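Local coordinates for uricase (Arthrobacter globiformis, PDB 2YZC), which catalyses the oxidation of uric acid to 5-hydroxyisourate, the step that leads on to allantoin, and is held here with allantoate, at residues Q224-M229 and M245-K250; L153-S158 and T184-R189. One frame throughout, in Å; residues are numbered along the deposited sequence.

Contact 1. Residues Q224-M229 and M245-K250. With 1AL (allantoate ion), chain I.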
loop_
_atom_site.group_PDB
_atom_site.type_symbol
_atom_site.label_atom_id
_atom_site.label_comp_id
_atom_site.label_asym_id
_atom_site.label_seq_id
_atom_site.Cartn_x
_atom_site.Cartn_y
_atom_site.Cartn_z
ATOM N N GLN A 224 26.584 0.550 -15.086
ATOM C CA GLN A 224 27.731 -0.356 -15.096
ATOM C C GLN A 224 27.519 -1.492 -14.101
ATOM O O GLN A 224 27.809 -2.658 -14.388
ATOM C CB GLN A 224 29.012 0.404 -14.735
ATOM C CG GLN A 224 30.285 -0.437 -14.788
ATOM C CD GLN A 224 31.455 0.220 -14.067
ATOM O OE1 GLN A 224 32.614 -0.149 -14.268
ATOM N NE2 GLN A 224 31.152 1.189 -13.212
ATOM N N THR A 225 27.027 -1.140 -12.919
ATOM C CA THR A 225 26.762 -2.128 -11.885
ATOM C C THR A 225 25.732 -3.129 -12.409
ATOM O O THR A 225 25.852 -4.330 -12.186
ATOM C CB THR A 225 26.226 -1.451 -10.603
ATOM O OG1 THR A 225 27.275 -0.672 -10.010
ATOM C CG2 THR A 225 25.723 -2.497 -9.594
ATOM N N MET A 226 24.728 -2.627 -13.118
ATOM C CA MET A 226 23.689 -3.490 -13.662
ATOM C C MET A 226 24.235 -4.398 -14.764
ATOM O O MET A 226 23.870 -5.570 -14.853
ATOM C CB MET A 226 22.532 -2.647 -14.203
ATOM C CG MET A 226 21.408 -3.469 -14.822
ATOM S SD MET A 226 20.011 -2.442 -15.314
ATOM C CE MET A 226 20.821 -1.385 -16.544
ATOM N N TYR A 227 25.111 -3.858 -15.603
ATOM C CA TYR A 227 25.687 -4.648 -16.681
ATOM C C TYR A 227 26.502 -5.800 -16.092
ATOM O O TYR A 227 26.384 -6.933 -16.542
ATOM C CB TYR A 227 26.570 -3.766 -17.569
ATOM C CG TYR A 227 27.240 -4.514 -18.697
ATOM C CD1 TYR A 227 26.541 -4.847 -19.853
ATOM C CD2 TYR A 227 28.569 -4.915 -18.590
ATOM C CE1 TYR A 227 27.155 -5.567 -20.880
ATOM C CE2 TYR A 227 29.188 -5.632 -19.604
ATOM C CZ TYR A 227 28.477 -5.956 -20.743
ATOM O OH TYR A 227 29.094 -6.681 -21.735
ATOM N N GLU A 228 27.320 -5.512 -15.080
ATOM C CA GLU A 228 28.136 -6.545 -14.442
ATOM C C GLU A 228 27.274 -7.625 -13.787
ATOM O O GLU A 228 27.617 -8.810 -13.819
ATOM C CB GLU A 228 29.069 -5.919 -13.402
ATOM C CG GLU A 228 30.151 -5.052 -14.027
ATOM C CD GLU A 228 30.998 -5.817 -15.036
ATOM O OE1 GLU A 228 31.262 -5.269 -16.127
ATOM O OE2 GLU A 228 31.405 -6.960 -14.740
ATOM N N MET A 229 26.164 -7.216 -13.180
ATOM C CA MET A 229 25.254 -8.173 -12.555
ATOM C C MET A 229 24.692 -9.113 -13.627
ATOM O O MET A 229 24.688 -10.330 -13.459
ATOM C CB MET A 229 24.112 -7.431 -11.847
ATOM C CG MET A 229 24.544 -6.706 -10.572
ATOM S SD MET A 229 23.356 -5.471 -9.975
ATOM C CE MET A 229 21.957 -6.534 -9.505
ATOM N N MET A 245 16.729 -6.277 -16.006
ATOM C CA MET A 245 16.713 -5.693 -14.678
ATOM C C MET A 245 16.128 -4.294 -14.705
ATOM O O MET A 245 16.261 -3.560 -15.690
ATOM C CB MET A 245 18.126 -5.652 -14.101
ATOM C CG MET A 245 18.692 -7.021 -13.793
ATOM S SD MET A 245 20.451 -6.958 -13.430
ATOM C CE MET A 245 21.106 -7.255 -15.045
ATOM N N SER A 246 15.469 -3.946 -13.606
ATOM C CA SER A 246 14.860 -2.642 -13.428
ATOM C C SER A 246 15.356 -2.225 -12.050
ATOM O O SER A 246 14.916 -2.765 -11.033
ATOM C CB SER A 246 13.337 -2.761 -13.440
ATOM O OG SER A 246 12.734 -1.487 -13.333
ATOM N N LEU A 247 16.288 -1.279 -12.025
ATOM C CA LEU A 247 16.882 -0.835 -10.776
ATOM C C LEU A 247 16.688 0.635 -10.461
ATOM O O LEU A 247 17.165 1.502 -11.187
ATOM C CB LEU A 247 18.383 -1.126 -10.787
ATOM C CG LEU A 247 18.830 -2.553 -11.110
ATOM C CD1 LEU A 247 20.344 -2.626 -11.080
ATOM C CD2 LEU A 247 18.228 -3.522 -10.102
ATOM N N PRO A 248 15.967 0.939 -9.375
ATOM C CA PRO A 248 15.781 2.350 -9.044
ATOM C C PRO A 248 17.029 2.833 -8.316
ATOM O O PRO A 248 17.711 2.046 -7.653
ATOM C CB PRO A 248 14.563 2.332 -8.121
ATOM C CG PRO A 248 14.701 1.015 -7.417
ATOM C CD PRO A 248 15.087 0.084 -8.557
ATOM N N ASN A 249 17.363 4.107 -8.474
ATOM C CA ASN A 249 18.494 4.642 -7.743
ATOM C C ASN A 249 17.805 5.400 -6.615
ATOM O O ASN A 249 17.380 6.544 -6.794
ATOM C CB ASN A 249 19.326 5.603 -8.585
ATOM C CG ASN A 249 20.712 5.819 -7.998
ATOM O OD1 ASN A 249 20.896 5.718 -6.789
ATOM N ND2 ASN A 249 21.688 6.115 -8.849
ATOM N N LYS A 250 17.661 4.740 -5.469
ATOM C CA LYS A 250 16.990 5.324 -4.314
ATOM C C LYS A 250 17.954 6.257 -3.610
ATOM O O LYS A 250 18.836 5.833 -2.869
ATOM C CB LYS A 250 16.505 4.209 -3.388
ATOM C CG LYS A 250 15.694 3.164 -4.152
ATOM C CD LYS A 250 14.791 2.344 -3.259
ATOM C CE LYS A 250 15.566 1.459 -2.325
ATOM N NZ LYS A 250 14.621 0.667 -1.494
HETATM C C1 1AL I . 23.570 7.034 -12.450
HETATM O O2 1AL I . 24.293 6.031 -12.336
HETATM N N3 1AL I . 22.991 7.393 -13.628
HETATM N N4 1AL I . 23.396 7.750 -11.266
HETATM C C5 1AL I . 20.731 7.833 -11.074
HETATM O O6 1AL I . 20.674 6.627 -11.377
HETATM O O7 1AL I . 19.795 8.516 -10.631
HETATM C C8 1AL I . 22.151 8.475 -11.009
HETATM C C9 1AL I . 21.757 10.774 -11.757
HETATM O O10 1AL I . 21.201 11.816 -11.350
HETATM N N11 1AL I . 21.789 10.424 -13.081
HETATM N N12 1AL I . 22.374 9.913 -10.918
#
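M226 and M245 meet where helix 222-236 lies against strand 240-254, the short segments running roughly antiparallel, at 148°, with a closest axis approach of 10.1 Å. This is the helix-on-sheet layer of the tunnelling fold to which uricases belong, and no hydrogen bond joins the two segments, so apolar side chains carry the contact. The two methionines slide past each other in opposite directions. M226 sends CG out anti to its backbone N (chi1 179°), toward the strand, and its SD arrives 3.9 Å from M245 CB. In return the M245 chain reaches back to the helix, bending at its last torsion so that CE lies 3.8 Å from M226 CG. The same methyl presses on the helix backbone itself: M245 CE is only 3.2 Å from M226 O, a tight fit. One turn further along the helix, M229 CB rests 4.0 Å from M245 SD. L247 adds one branch, its CD1 standing 3.8 Å from M226 CB. M226 also packs on I279 and A281 of the neighbouring strand 276-285 and on H56 of a second subunit, while M229 turns to helix 199-216 through L210, A213 and F214. An alanine in place of M226 would probably open a gap beside M245 CE and SD and leave that thioether freer to turn, although the CB contact with L247 would remain. Two residues past L247, the same strand enters the active site, where N249 is a ligand-pocket residue. Allantoate is gripped there also by the backbone N of L222 and by T67 and D68 of the second subunit. N249 ND2 donates to O6 of the ligand's carboxylate at 2.8 Å, with an N-H...O angle of 161°.

Contact 2. Residues L153-S158 and T184-R189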
loop_
_atom_site.group_PDB
_atom_site.type_symbol
_atom_site.label_atom_id
_atom_site.label_comp_id
_atom_site.label_asym_id
_atom_site.label_seq_id
_atom_site.Cartn_x
_atom_site.Cartn_y
_atom_site.Cartn_z
ATOM N N LEU A 153 14.104 -7.128 -3.166
ATOM C CA LEU A 153 15.383 -7.303 -2.488
ATOM C C LEU A 153 16.158 -5.986 -2.497
ATOM O O LEU A 153 16.821 -5.646 -3.478
ATOM C CB LEU A 153 16.198 -8.397 -3.178
ATOM C CG LEU A 153 17.605 -8.656 -2.635
ATOM C CD1 LEU A 153 17.564 -8.926 -1.140
ATOM C CD2 LEU A 153 18.208 -9.836 -3.380
ATOM N N THR A 154 16.071 -5.252 -1.393
ATOM C CA THR A 154 16.736 -3.961 -1.267
ATOM C C THR A 154 18.192 -4.089 -0.849
ATOM O O THR A 154 18.509 -4.776 0.127
ATOM C CB THR A 154 15.989 -3.084 -0.251
ATOM O OG1 THR A 154 14.623 -2.969 -0.659
ATOM C CG2 THR A 154 16.614 -1.692 -0.171
ATOM N N VAL A 155 19.078 -3.422 -1.589
ATOM C CA VAL A 155 20.499 -3.471 -1.293
ATOM C C VAL A 155 21.100 -2.077 -1.232
ATOM O O VAL A 155 20.546 -1.123 -1.781
ATOM C CB VAL A 155 21.275 -4.312 -2.337
ATOM C CG1 VAL A 155 20.867 -5.781 -2.222
ATOM C CG2 VAL A 155 21.003 -3.793 -3.738
ATOM N N LEU A 156 22.238 -1.971 -0.559
ATOM C CA LEU A 156 22.898 -0.687 -0.401
ATOM C C LEU A 156 24.398 -0.804 -0.161
ATOM O O LEU A 156 24.859 -1.683 0.579
ATOM C CB LEU A 156 22.250 0.067 0.768
ATOM C CG LEU A 156 22.774 1.450 1.180
ATOM C CD1 LEU A 156 21.678 2.179 1.954
ATOM C CD2 LEU A 156 24.052 1.320 2.019
ATOM N N LYS A 157 25.148 0.086 -0.807
ATOM C CA LYS A 157 26.598 0.161 -0.640
ATOM C C LYS A 157 26.818 1.532 -0.009
ATOM O O LYS A 157 26.333 2.538 -0.534
ATOM C CB LYS A 157 27.321 0.110 -1.989
ATOM C CG LYS A 157 27.064 -1.146 -2.789
ATOM C CD LYS A 157 28.358 -1.767 -3.297
ATOM C CE LYS A 157 29.162 -0.807 -4.137
ATOM N NZ LYS A 157 30.477 -1.391 -4.530
ATOM N N SER A 158 27.530 1.570 1.114
ATOM C CA SER A 158 27.786 2.828 1.811
ATOM C C SER A 158 28.946 3.601 1.192
ATOM O O SER A 158 29.148 4.777 1.487
ATOM C CB SER A 158 28.053 2.562 3.296
ATOM O OG SER A 158 28.986 1.512 3.471
ATOM N N THR A 184 19.416 0.377 -4.045
ATOM C CA THR A 184 18.424 0.035 -5.049
ATOM C C THR A 184 17.585 -1.150 -4.601
ATOM O O THR A 184 17.870 -1.773 -3.579
ATOM C CB THR A 184 19.120 -0.303 -6.410
ATOM O OG1 THR A 184 18.135 -0.476 -7.434
ATOM C CG2 THR A 184 19.933 -1.577 -6.300
ATOM N N ASP A 185 16.526 -1.426 -5.354
ATOM C CA ASP A 185 15.657 -2.571 -5.088
ATOM C C ASP A 185 15.937 -3.482 -6.269
ATOM O O ASP A 185 15.669 -3.116 -7.415
ATOM C CB ASP A 185 14.175 -2.190 -5.116
ATOM C CG ASP A 185 13.778 -1.288 -3.976
ATOM O OD1 ASP A 185 14.258 -1.512 -2.845
ATOM O OD2 ASP A 185 12.969 -0.363 -4.207
ATOM N N VAL A 186 16.496 -4.651 -6.011
ATOM C CA VAL A 186 16.796 -5.552 -7.105
ATOM C C VAL A 186 15.546 -6.229 -7.644
ATOM O O VAL A 186 14.854 -6.952 -6.924
ATOM C CB VAL A 186 17.800 -6.641 -6.688
ATOM C CG1 VAL A 186 18.118 -7.532 -7.886
ATOM C CG2 VAL A 186 19.073 -6.000 -6.149
ATOM N N SER A 187 15.254 -5.955 -8.910
ATOM C CA SER A 187 14.129 -6.550 -9.619
ATOM C C SER A 187 14.783 -7.111 -10.867
ATOM O O SER A 187 15.254 -6.354 -11.716
ATOM C CB SER A 187 13.093 -5.498 -10.029
ATOM O OG SER A 187 12.246 -5.149 -8.951
ATOM N N ALA A 188 14.848 -8.432 -10.961
ATOM C CA ALA A 188 15.472 -9.056 -12.118
ATOM C C ALA A 188 14.633 -10.222 -12.599
ATOM O O ALA A 188 13.999 -10.911 -11.807
ATOM C CB ALA A 188 16.869 -9.538 -11.759
ATOM N N ARG A 189 14.630 -10.429 -13.909
ATOM C CA ARG A 189 13.891 -11.528 -14.502
ATOM C C ARG A 189 14.743 -12.118 -15.617
ATOM O O ARG A 189 15.298 -11.388 -16.441
ATOM C CB ARG A 189 12.546 -11.026 -15.026
ATOM C CG ARG A 189 11.520 -10.885 -13.910
ATOM C CD ARG A 189 10.336 -10.036 -14.305
ATOM N NE ARG A 189 9.310 -10.028 -13.263
ATOM C CZ ARG A 189 9.523 -9.707 -11.989
ATOM N NH1 ARG A 189 10.736 -9.362 -11.571
ATOM N NH2 ARG A 189 8.514 -9.725 -11.126
#
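The flat carboxylate of D185 is met at one oxygen by T154: OG1 donates to OD1 over 2.7 Å, approaching nearly along the C-O axis. The two side chains lie side by side and point the same way, on one face of the antiparallel sheet of the tunnelling fold, from a non-hydrogen-bonded pair of strands 143-157 and 182-192. T154 OG1 stands anti to its own carbonyl carbon (chi1 -56°), which sets it beside the acid. OD1 has a second partner in K250, whose ammonium forms a salt bridge with it, so two donors converge on one oxygen and would probably favour its negative charge. T154 OG1 is bonded in addition to K129 NZ of a third subunit, linking this polar group to the interface, where V155 to K157 pair with a strand of that subunit and carry the sheet onward. The opposite face is mostly apolar, though T184 OG1 turns there to P248 O. V155 CG2 touches T184 CG2 at 3.6 Å, each between its own backbone N and carbonyl carbon. V186 CG2 packs 3.8 Å from V155 CG2, and L153 CB lies 4.2 Å from V186 CB; L211 of helix 199-216 covers L153 and V155 from this side. Flanking the T154-D185 pair are two hydrogen-bonded pairs. V155 and T184 exchange two bonds, V155 N to T184 O and T184 N to V155 O, each 2.9 Å long. At L153 the bond is shorter and as straight, but V186 N meets L153 O, 2.7 Å away, from above the carbonyl plane, 38° out of it.

Following the chain from the N terminus, strand 143-157 comes first; contact 2 then closes a loop in which 25 residues, among them F163, L174 and R180 of the ligand pocket, separate segments 153-158 and 184-189. Helices 199-216 and 222-236 follow, and contact 1 closes a second loop, 15 residues between 224-229 and 245-250, the latter on strand 240-254. The two loops stand in series, neither nested nor crossed. What joins them is the sheet, since strand 182-192 lies between strands 143-157 and 240-254. Strands 182-192 and 240-254 are also tied by P248 O, which probably accepts a hydrogen bond from T184 OG1, close to N249 in the pocket.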